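Local coordinates for protein dihydrodipicolinate synthase (Bacillus clausii KSM-K16, PDB 3E96) that probably catalyses the 4-hydroxy-tetrahydrodipicolinate synthase reaction, as a TIM-barrel lyase of the DapA family, at residues K167-A177 and F202-T212; R152-L160 and S182-W191. All coordinates share one frame; numbering follows the deposited sequence.

Contact 1. Residues K167-A177 and F202-T212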
loop_
_atom_site.group_PDB
_atom_site.type_symbol
_atom_site.label_atom_id
_atom_site.label_comp_id
_atom_site.label_asym_id
_atom_site.label_seq_id
_atom_site.Cartn_x
_atom_site.Cartn_y
_atom_site.Cartn_z
ATOM N N LYS B 167 -3.484 17.501 1.605
ATOM C CA LYS B 167 -3.748 17.218 0.208
ATOM C C LYS B 167 -4.940 16.281 0.301
ATOM O O LYS B 167 -4.787 15.086 0.549
ATOM C CB LYS B 167 -2.547 16.531 -0.450
ATOM C CG LYS B 167 -1.401 17.497 -0.721
ATOM C CD LYS B 167 -0.252 16.838 -1.466
ATOM C CE LYS B 167 0.792 17.875 -1.872
ATOM N NZ LYS B 167 1.910 17.254 -2.632
ATOM N N TYR B 168 -6.133 16.855 0.166
ATOM C CA TYR B 168 -7.373 16.089 0.259
ATOM C C TYR B 168 -7.553 15.350 -1.056
ATOM O O TYR B 168 -7.668 15.976 -2.110
ATOM C CB TYR B 168 -8.547 17.029 0.507
ATOM C CG TYR B 168 -9.742 16.326 1.094
ATOM C CD1 TYR B 168 -9.799 16.024 2.457
ATOM C CD2 TYR B 168 -10.805 15.933 0.284
ATOM C CE1 TYR B 168 -10.890 15.345 2.999
ATOM C CE2 TYR B 168 -11.892 15.255 0.808
ATOM C CZ TYR B 168 -11.935 14.962 2.164
ATOM O OH TYR B 168 -13.024 14.282 2.672
ATOM N N ALA B 169 -7.588 14.023 -0.991
ATOM C CA ALA B 169 -7.684 13.216 -2.198
ATOM C C ALA B 169 -8.891 12.294 -2.291
ATOM O O ALA B 169 -8.834 11.248 -2.942
ATOM C CB ALA B 169 -6.394 12.417 -2.372
ATOM N N ILE B 170 -9.972 12.674 -1.619
ATOM C CA ILE B 170 -11.214 11.918 -1.671
ATOM C C ILE B 170 -12.098 12.811 -2.531
ATOM O O ILE B 170 -12.399 13.944 -2.151
ATOM C CB ILE B 170 -11.843 11.757 -0.275
ATOM C CG1 ILE B 170 -10.871 11.012 0.645
ATOM C CG2 ILE B 170 -13.164 10.999 -0.382
ATOM C CD1 ILE B 170 -11.361 10.864 2.076
ATOM N N ASN B 171 -12.497 12.317 -3.700
ATOM C CA ASN B 171 -13.312 13.121 -4.601
ATOM C C ASN B 171 -14.779 13.146 -4.222
ATOM O O ASN B 171 -15.655 12.768 -4.997
ATOM C CB ASN B 171 -13.123 12.643 -6.044
ATOM C CG ASN B 171 -11.715 12.906 -6.551
ATOM O OD1 ASN B 171 -11.122 13.947 -6.243
ATOM N ND2 ASN B 171 -11.173 11.973 -7.330
ATOM N N ASP B 172 -15.023 13.618 -3.007
ATOM C CA ASP B 172 -16.361 13.734 -2.456
ATOM C C ASP B 172 -16.467 15.214 -2.106
ATOM O O ASP B 172 -16.001 15.640 -1.048
ATOM C CB ASP B 172 -16.463 12.874 -1.195
ATOM C CG ASP B 172 -17.870 12.810 -0.645
ATOM O OD1 ASP B 172 -18.555 13.849 -0.654
ATOM O OD2 ASP B 172 -18.284 11.724 -0.192
ATOM N N LEU B 173 -17.052 16.003 -3.006
ATOM C CA LEU B 173 -17.156 17.442 -2.790
ATOM C C LEU B 173 -17.898 17.869 -1.521
ATOM O O LEU B 173 -17.434 18.763 -0.813
ATOM C CB LEU B 173 -17.749 18.122 -4.033
ATOM C CG LEU B 173 -16.777 18.302 -5.215
ATOM C CD1 LEU B 173 -15.634 19.219 -4.816
ATOM C CD2 LEU B 173 -16.229 16.962 -5.660
ATOM N N PRO B 174 -19.060 17.260 -1.220
ATOM C CA PRO B 174 -19.747 17.679 0.009
ATOM C C PRO B 174 -18.862 17.437 1.230
ATOM O O PRO B 174 -18.819 18.259 2.144
ATOM C CB PRO B 174 -21.006 16.811 0.017
ATOM C CG PRO B 174 -21.305 16.675 -1.451
ATOM C CD PRO B 174 -19.924 16.374 -2.023
ATOM N N ARG B 175 -18.149 16.310 1.246
ATOM C CA ARG B 175 -17.257 16.012 2.366
ATOM C C ARG B 175 -16.149 17.049 2.461
ATOM O O ARG B 175 -15.857 17.566 3.540
ATOM C CB ARG B 175 -16.608 14.633 2.215
ATOM C CG ARG B 175 -17.438 13.478 2.723
ATOM C CD ARG B 175 -16.656 12.167 2.624
ATOM N NE ARG B 175 -15.558 12.070 3.590
ATOM C CZ ARG B 175 -14.920 10.934 3.868
ATOM N NH1 ARG B 175 -15.269 9.812 3.248
ATOM N NH2 ARG B 175 -13.961 10.903 4.785
ATOM N N PHE B 176 -15.521 17.344 1.327
ATOM C CA PHE B 176 -14.438 18.314 1.303
ATOM C C PHE B 176 -14.917 19.696 1.747
ATOM O O PHE B 176 -14.291 20.333 2.596
ATOM C CB PHE B 176 -13.820 18.397 -0.102
ATOM C CG PHE B 176 -12.759 19.455 -0.230
ATOM C CD1 PHE B 176 -11.577 19.367 0.498
ATOM C CD2 PHE B 176 -12.974 20.575 -1.025
ATOM C CE1 PHE B 176 -10.627 20.386 0.440
ATOM C CE2 PHE B 176 -12.035 21.598 -1.090
ATOM C CZ PHE B 176 -10.858 21.506 -0.354
ATOM N N ALA B 177 -16.034 20.155 1.191
ATOM C CA ALA B 177 -16.558 21.471 1.553
ATOM C C ALA B 177 -16.848 21.579 3.050
ATOM O O ALA B 177 -16.627 22.632 3.660
ATOM C CB ALA B 177 -17.823 21.773 0.754
ATOM N N PHE B 202 -13.529 22.078 -9.288
ATOM C CA PHE B 202 -14.582 21.752 -8.336
ATOM C C PHE B 202 -14.115 21.952 -6.894
ATOM O O PHE B 202 -14.840 22.512 -6.070
ATOM C CB PHE B 202 -15.032 20.315 -8.578
ATOM C CG PHE B 202 -15.421 20.048 -10.011
ATOM C CD1 PHE B 202 -16.664 20.452 -10.497
ATOM C CD2 PHE B 202 -14.522 19.440 -10.886
ATOM C CE1 PHE B 202 -17.011 20.260 -11.834
ATOM C CE2 PHE B 202 -14.856 19.241 -12.234
ATOM C CZ PHE B 202 -16.102 19.652 -12.709
ATOM N N PHE B 203 -12.908 21.492 -6.589
ATOM C CA PHE B 203 -12.358 21.666 -5.249
ATOM C C PHE B 203 -12.152 23.153 -4.972
ATOM O O PHE B 203 -12.397 23.621 -3.862
ATOM C CB PHE B 203 -11.003 20.958 -5.112
ATOM C CG PHE B 203 -11.099 19.508 -4.753
ATOM C CD1 PHE B 203 -11.725 18.604 -5.604
ATOM C CD2 PHE B 203 -10.536 19.039 -3.563
ATOM C CE1 PHE B 203 -11.792 17.247 -5.280
ATOM C CE2 PHE B 203 -10.595 17.687 -3.227
ATOM C CZ PHE B 203 -11.226 16.786 -4.088
ATOM N N TRP B 204 -11.699 23.893 -5.983
ATOM C CA TRP B 204 -11.443 25.323 -5.812
ATOM C C TRP B 204 -12.702 26.056 -5.372
ATOM O O TRP B 204 -12.669 26.853 -4.431
ATOM C CB TRP B 204 -10.906 25.932 -7.113
ATOM C CG TRP B 204 -10.270 27.278 -6.924
ATOM C CD1 TRP B 204 -10.901 28.489 -6.868
ATOM C CD2 TRP B 204 -8.874 27.544 -6.729
ATOM N NE1 TRP B 204 -9.982 29.493 -6.653
ATOM C CE2 TRP B 204 -8.732 28.939 -6.563
ATOM C CE3 TRP B 204 -7.731 26.735 -6.681
ATOM C CZ2 TRP B 204 -7.486 29.545 -6.349
ATOM C CZ3 TRP B 204 -6.492 27.339 -6.469
ATOM C CH2 TRP B 204 -6.383 28.729 -6.306
ATOM N N HIS B 205 -13.811 25.780 -6.055
ATOM C CA HIS B 205 -15.093 26.395 -5.726
ATOM C C HIS B 205 -15.498 26.053 -4.292
ATOM O O HIS B 205 -16.121 26.863 -3.601
ATOM C CB HIS B 205 -16.173 25.904 -6.694
ATOM C CG HIS B 205 -17.565 26.280 -6.291
ATOM N ND1 HIS B 205 -18.027 27.578 -6.326
ATOM C CD2 HIS B 205 -18.589 25.529 -5.821
ATOM C CE1 HIS B 205 -19.276 27.611 -5.896
ATOM N NE2 HIS B 205 -19.640 26.381 -5.583
ATOM N N ALA B 206 -15.135 24.853 -3.851
ATOM C CA ALA B 206 -15.468 24.389 -2.509
ATOM C C ALA B 206 -14.511 24.837 -1.398
ATOM O O ALA B 206 -14.776 24.582 -0.218
ATOM C CB ALA B 206 -15.591 22.863 -2.506
ATOM N N GLY B 207 -13.402 25.480 -1.752
ATOM C CA GLY B 207 -12.492 25.950 -0.716
ATOM C C GLY B 207 -11.002 25.695 -0.880
ATOM O O GLY B 207 -10.198 26.249 -0.127
ATOM N N ALA B 208 -10.620 24.865 -1.844
ATOM C CA ALA B 208 -9.201 24.572 -2.053
ATOM C C ALA B 208 -8.504 25.780 -2.674
ATOM O O ALA B 208 -9.112 26.518 -3.447
ATOM C CB ALA B 208 -9.044 23.356 -2.963
ATOM N N LYS B 209 -7.230 25.978 -2.341
ATOM C CA LYS B 209 -6.477 27.101 -2.888
ATOM C C LYS B 209 -5.184 26.653 -3.558
ATOM O O LYS B 209 -4.273 27.451 -3.780
ATOM C CB LYS B 209 -6.178 28.129 -1.792
ATOM C CG LYS B 209 -7.425 28.830 -1.278
ATOM C CD LYS B 209 -7.099 29.825 -0.182
ATOM C CE LYS B 209 -8.360 30.520 0.304
ATOM N NZ LYS B 209 -8.056 31.551 1.332
ATOM N N GLY B 210 -5.122 25.368 -3.884
ATOM C CA GLY B 210 -3.957 24.814 -4.547
ATOM C C GLY B 210 -4.317 23.433 -5.062
ATOM O O GLY B 210 -5.379 22.908 -4.730
ATOM N N PHE B 211 -3.454 22.850 -5.885
ATOM C CA PHE B 211 -3.702 21.511 -6.402
ATOM C C PHE B 211 -2.402 20.845 -6.837
ATOM O O PHE B 211 -1.424 21.519 -7.160
ATOM C CB PHE B 211 -4.728 21.546 -7.557
ATOM C CG PHE B 211 -4.295 22.342 -8.767
ATOM C CD1 PHE B 211 -3.526 21.755 -9.767
ATOM C CD2 PHE B 211 -4.698 23.666 -8.922
ATOM C CE1 PHE B 211 -3.165 22.470 -10.908
ATOM C CE2 PHE B 211 -4.345 24.396 -10.057
ATOM C CZ PHE B 211 -3.576 23.797 -11.055
ATOM N N THR B 212 -2.386 19.518 -6.796
ATOM C CA THR B 212 -1.212 18.758 -7.203
ATOM C C THR B 212 -1.284 18.572 -8.707
ATOM O O THR B 212 -2.351 18.716 -9.308
ATOM C CB THR B 212 -1.178 17.376 -6.536
ATOM O OG1 THR B 212 -2.391 16.673 -6.832
ATOM C CG2 THR B 212 -1.022 17.519 -5.032
#

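Contact 2. Residues R152-L160 and S182-W191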
loop_
_atom_site.group_PDB
_atom_site.type_symbol
_atom_site.label_atom_id
_atom_site.label_comp_id
_atom_site.label_asym_id
_atom_site.label_seq_id
_atom_site.Cartn_x
_atom_site.Cartn_y
_atom_site.Cartn_z
ATOM N N ARG B 152 -13.045 13.487 10.528
ATOM C CA ARG B 152 -12.803 13.916 11.903
ATOM C C ARG B 152 -11.303 13.844 12.199
ATOM O O ARG B 152 -10.782 14.603 13.019
ATOM C CB ARG B 152 -13.573 13.021 12.881
ATOM C CG ARG B 152 -13.330 13.342 14.347
ATOM C CD ARG B 152 -13.773 14.758 14.691
ATOM N NE ARG B 152 -13.498 15.087 16.086
ATOM C CZ ARG B 152 -13.839 16.231 16.668
ATOM N NH1 ARG B 152 -14.475 17.168 15.974
ATOM N NH2 ARG B 152 -13.544 16.441 17.944
ATOM N N VAL B 153 -10.615 12.919 11.531
ATOM C CA VAL B 153 -9.173 12.768 11.704
ATOM C C VAL B 153 -8.459 14.081 11.384
ATOM O O VAL B 153 -7.524 14.476 12.082
ATOM C CB VAL B 153 -8.610 11.663 10.776
ATOM C CG1 VAL B 153 -7.086 11.659 10.832
ATOM C CG2 VAL B 153 -9.161 10.307 11.186
ATOM N N LEU B 154 -8.899 14.758 10.328
ATOM C CA LEU B 154 -8.286 16.021 9.928
ATOM C C LEU B 154 -8.626 17.124 10.927
ATOM O O LEU B 154 -7.785 17.962 11.254
ATOM C CB LEU B 154 -8.757 16.426 8.528
ATOM C CG LEU B 154 -8.333 15.494 7.385
ATOM C CD1 LEU B 154 -8.925 15.993 6.067
ATOM C CD2 LEU B 154 -6.812 15.446 7.299
ATOM N N VAL B 155 -9.865 17.123 11.402
ATOM C CA VAL B 155 -10.293 18.118 12.377
ATOM C C VAL B 155 -9.437 17.991 13.633
ATOM O O VAL B 155 -9.036 18.991 14.226
ATOM C CB VAL B 155 -11.774 17.923 12.761
ATOM C CG1 VAL B 155 -12.182 18.946 13.823
ATOM C CG2 VAL B 155 -12.651 18.071 11.526
ATOM N N ASP B 156 -9.145 16.758 14.032
ATOM C CA ASP B 156 -8.348 16.536 15.233
ATOM C C ASP B 156 -6.857 16.808 15.066
ATOM O O ASP B 156 -6.170 17.125 16.040
ATOM C CB ASP B 156 -8.573 15.115 15.762
ATOM C CG ASP B 156 -9.987 14.906 16.265
ATOM O OD1 ASP B 156 -10.636 15.909 16.617
ATOM O OD2 ASP B 156 -10.448 13.748 16.318
ATOM N N LEU B 157 -6.354 16.695 13.841
ATOM C CA LEU B 157 -4.940 16.950 13.576
ATOM C C LEU B 157 -4.655 18.432 13.360
ATOM O O LEU B 157 -3.547 18.899 13.621
ATOM C CB LEU B 157 -4.478 16.184 12.332
ATOM C CG LEU B 157 -4.275 14.672 12.395
ATOM C CD1 LEU B 157 -4.004 14.142 10.985
ATOM C CD2 LEU B 157 -3.114 14.348 13.315
ATOM N N ALA B 158 -5.662 19.162 12.892
ATOM C CA ALA B 158 -5.524 20.587 12.589
ATOM C C ALA B 158 -4.766 21.445 13.603
ATOM O O ALA B 158 -3.953 22.279 13.215
ATOM C CB ALA B 158 -6.898 21.196 12.332
ATOM N N PRO B 159 -5.019 21.254 14.910
ATOM C CA PRO B 159 -4.337 22.043 15.944
ATOM C C PRO B 159 -2.813 21.936 15.953
ATOM O O PRO B 159 -2.125 22.832 16.441
ATOM C CB PRO B 159 -4.953 21.518 17.240
ATOM C CG PRO B 159 -6.323 21.109 16.819
ATOM C CD PRO B 159 -6.056 20.402 15.513
ATOM N N LEU B 160 -2.280 20.839 15.428
ATOM C CA LEU B 160 -0.832 20.664 15.407
ATOM C C LEU B 160 -0.153 21.829 14.706
ATOM O O LEU B 160 -0.450 22.136 13.551
ATOM C CB LEU B 160 -0.457 19.348 14.720
ATOM C CG LEU B 160 -0.893 18.078 15.452
ATOM C CD1 LEU B 160 -0.611 16.861 14.569
ATOM C CD2 LEU B 160 -0.161 17.969 16.794
ATOM N N SER B 182 -15.061 23.039 8.890
ATOM C CA SER B 182 -15.144 22.466 10.235
ATOM C C SER B 182 -13.894 22.762 11.056
ATOM O O SER B 182 -13.818 22.414 12.235
ATOM C CB SER B 182 -15.347 20.950 10.156
ATOM O OG SER B 182 -16.562 20.627 9.503
ATOM N N ILE B 183 -12.914 23.398 10.428
ATOM C CA ILE B 183 -11.669 23.735 11.103
ATOM C C ILE B 183 -11.533 25.256 11.151
ATOM O O ILE B 183 -11.605 25.926 10.123
ATOM C CB ILE B 183 -10.470 23.104 10.355
ATOM C CG1 ILE B 183 -10.595 21.575 10.411
ATOM C CG2 ILE B 183 -9.156 23.583 10.958
ATOM C CD1 ILE B 183 -9.601 20.820 9.551
ATOM N N PRO B 184 -11.342 25.821 12.354
ATOM C CA PRO B 184 -11.204 27.271 12.525
ATOM C C PRO B 184 -9.986 27.859 11.822
ATOM O O PRO B 184 -8.978 27.177 11.634
ATOM C CB PRO B 184 -11.142 27.432 14.043
ATOM C CG PRO B 184 -10.467 26.177 14.481
ATOM C CD PRO B 184 -11.160 25.121 13.638
ATOM N N GLU B 185 -10.090 29.126 11.429
ATOM C CA GLU B 185 -8.994 29.804 10.744
ATOM C C GLU B 185 -7.756 29.780 11.629
ATOM O O GLU B 185 -6.628 29.872 11.149
ATOM C CB GLU B 185 -9.374 31.255 10.433
ATOM C CG GLU B 185 -10.596 31.404 9.538
ATOM C CD GLU B 185 -10.434 30.707 8.198
ATOM O OE1 GLU B 185 -9.475 31.033 7.465
ATOM O OE2 GLU B 185 -11.267 29.832 7.877
ATOM N N GLU B 186 -7.988 29.650 12.927
ATOM C CA GLU B 186 -6.922 29.611 13.915
ATOM C C GLU B 186 -5.860 28.545 13.623
ATOM O O GLU B 186 -4.697 28.706 13.987
ATOM C CB GLU B 186 -7.528 29.366 15.295
ATOM C CG GLU B 186 -6.516 29.131 16.387
ATOM C CD GLU B 186 -7.163 28.788 17.712
ATOM O OE1 GLU B 186 -6.419 28.590 18.691
ATOM O OE2 GLU B 186 -8.408 28.717 17.774
ATOM N N HIS B 187 -6.251 27.460 12.965
ATOM C CA HIS B 187 -5.293 26.400 12.682
ATOM C C HIS B 187 -4.530 26.543 11.368
ATOM O O HIS B 187 -3.578 25.805 11.110
ATOM C CB HIS B 187 -5.992 25.047 12.778
ATOM C CG HIS B 187 -6.613 24.804 14.117
ATOM N ND1 HIS B 187 -5.979 25.130 15.298
ATOM C CD2 HIS B 187 -7.815 24.288 14.467
ATOM C CE1 HIS B 187 -6.765 24.829 16.316
ATOM N NE2 HIS B 187 -7.885 24.316 15.839
ATOM N N GLN B 188 -4.942 27.506 10.552
ATOM C CA GLN B 188 -4.289 27.791 9.279
ATOM C C GLN B 188 -3.810 26.551 8.533
ATOM O O GLN B 188 -2.687 26.086 8.730
ATOM C CB GLN B 188 -3.111 28.738 9.520
ATOM C CG GLN B 188 -3.516 30.021 10.231
ATOM C CD GLN B 188 -2.332 30.884 10.621
ATOM O OE1 GLN B 188 -1.575 31.348 9.765
ATOM N NE2 GLN B 188 -2.165 31.104 11.922
ATOM N N ILE B 189 -4.665 26.024 7.667
ATOM C CA ILE B 189 -4.323 24.843 6.890
ATOM C C ILE B 189 -4.428 25.159 5.402
ATOM O O ILE B 189 -5.415 25.743 4.955
ATOM C CB ILE B 189 -5.288 23.673 7.207
ATOM C CG1 ILE B 189 -5.199 23.299 8.689
ATOM C CG2 ILE B 189 -4.973 22.479 6.318
ATOM C CD1 ILE B 189 -3.833 22.806 9.129
ATOM N N ALA B 190 -3.405 24.800 4.637
ATOM C CA ALA B 190 -3.456 25.021 3.203
ATOM C C ALA B 190 -4.266 23.848 2.663
ATOM O O ALA B 190 -3.873 22.697 2.833
ATOM C CB ALA B 190 -2.052 25.003 2.611
ATOM N N TRP B 191 -5.405 24.127 2.038
ATOM C CA TRP B 191 -6.230 23.055 1.486
ATOM C C TRP B 191 -5.874 22.842 0.025
ATOM O O TRP B 191 -6.120 23.707 -0.815
ATOM C CB TRP B 191 -7.713 23.392 1.628
ATOM C CG TRP B 191 -8.190 23.289 3.040
ATOM C CD1 TRP B 191 -8.494 24.323 3.887
ATOM C CD2 TRP B 191 -8.398 22.085 3.783
ATOM N NE1 TRP B 191 -8.880 23.828 5.114
ATOM C CE2 TRP B 191 -8.831 22.458 5.076
ATOM C CE3 TRP B 191 -8.262 20.722 3.482
ATOM C CZ2 TRP B 191 -9.128 21.515 6.067
ATOM C CZ3 TRP B 191 -8.558 19.782 4.472
ATOM C CH2 TRP B 191 -8.987 20.187 5.748
HETATM O O HOH W 1 -2.041 23.840 11.982
#

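Contact 1. Residues K167-A177 and F202-T212
Helix segments 173-177 and 202-206, which meet most closely at Leu-173 with Phe-203 and Ala-177 with Ala-206, run 9.6 Å apart with their N-to-C directions at 36°. They are neighbouring outer helices of a TIM barrel, each packed on the sheet whose strands 163-168 and 210-213 enter here. Phe-203 is the wedge: its ring reaches the chain between Tyr-168 and Asn-171, with CE2 3.6 Å from Tyr-168 O and CZ equally near Ile-170 O. The Asn-171 amide stands almost perpendicular to that ring, OD1 3.5 Å from Phe-203 CE1, while the same oxygen hydrogen-bonds Thr-195. With CG swung anti to its backbone N (chi1 176°), Phe-176 reaches in from its helix; Phe-203 CD2 lies over the centre of its ring, the two planes inclined by 35°. The rim of Phe-176 fits the turn after helix 200-206, where Gly-207 at positive phi forms a Schellman motif, and CZ touches Ala-208 CB at 3.7 Å. Replacing this phenylalanine by an alanine is likely to open a gap against Ala-206 and Ala-208 and to leave one side of the Phe-203 ring without its partner. Leu-173 CD1 rests on Phe-202 O. At the catalytic end of the barrel, the extended side chain of Lys-167, the predicted Schiff-base lysine, passes Thr-212, its CE 3.7 Å from Thr-212 CG2.

Contact 2. Residues R152-L160 and S182-W191
Ser-182 starts the contact by laying its CB against Val-155 CG2 at 4.2 Å, beside the helix 152-157; its hydroxyl is turned to Lys-178 O, in the helix that precedes it. Ile-183 goes deeper and carries much of the apolar contact. Its CG2 presses on Ala-158 CB at 3.6 Å, and the other branch, with CG1 anti to the carbonyl carbon (chi1 -64°), runs across the helix, past Val-155 CA, to bring CD1 to 3.8 Å from Leu-154 O. A short 3-10 turn, 185-187, then carries the chain round to His-187. The imidazole packs with one face against the backbone of Ala-158 and Pro-159, in the type I turn from Leu-157 to Leu-160. Pro-159 CA makes a CH-pi contact there, 3.8 Å from the ring centroid and 23° off its normal, and Pro-159 CG sits 3.7 Å from His-187 NE2. Ile-183 CG2 meets the edge of the same imidazole in its plane, so the ring is held from two directions.

In the TIM barrel this is the connection entering strand 190-193, and it packs against the end of the helix that leads to the neighbouring strand 163-168. A water lies 2.8 Å from Ala-158 O and 2.6 Å from His-187 O, placed to donate to either, and links the two backbones. Next along, Ile-189 brings its CD1 only loosely against that same Ala-158 O. Trp-191, now in the strand, lies below the Ile-189 methyl CG2, which stands over the centre of its indole, while the indole edge receives two aliphatic tips: Ile-183 CD1 in its plane and Leu-154 CD1, 4.1 Å from Trp-191 CZ3.

Overall arrangement
Both contacts belong to the same parallel barrel, and their segments alternate along the chain: helix 152-157 leads into strand 163-168 and helix 173-180 into strand 190-193. Contact 1 is the buried one, an aromatic cluster between two helices, with a separate contact at the predicted Schiff-base lysine. Contact 2 lies farther from the chain's centre and is partly exposed, built from aliphatic groups, a proline-histidine CH-pi contact and a bridging water. They join directly. Trp-191 CE3 packs 3.9 Å from Phe-176 CE1, Leu-154 CD1 touches the Tyr-168 ring, and Lys-209 N, next to strand 210-213, probably hydrogen-bonds Trp-191 O of the neighbouring strand 190-193.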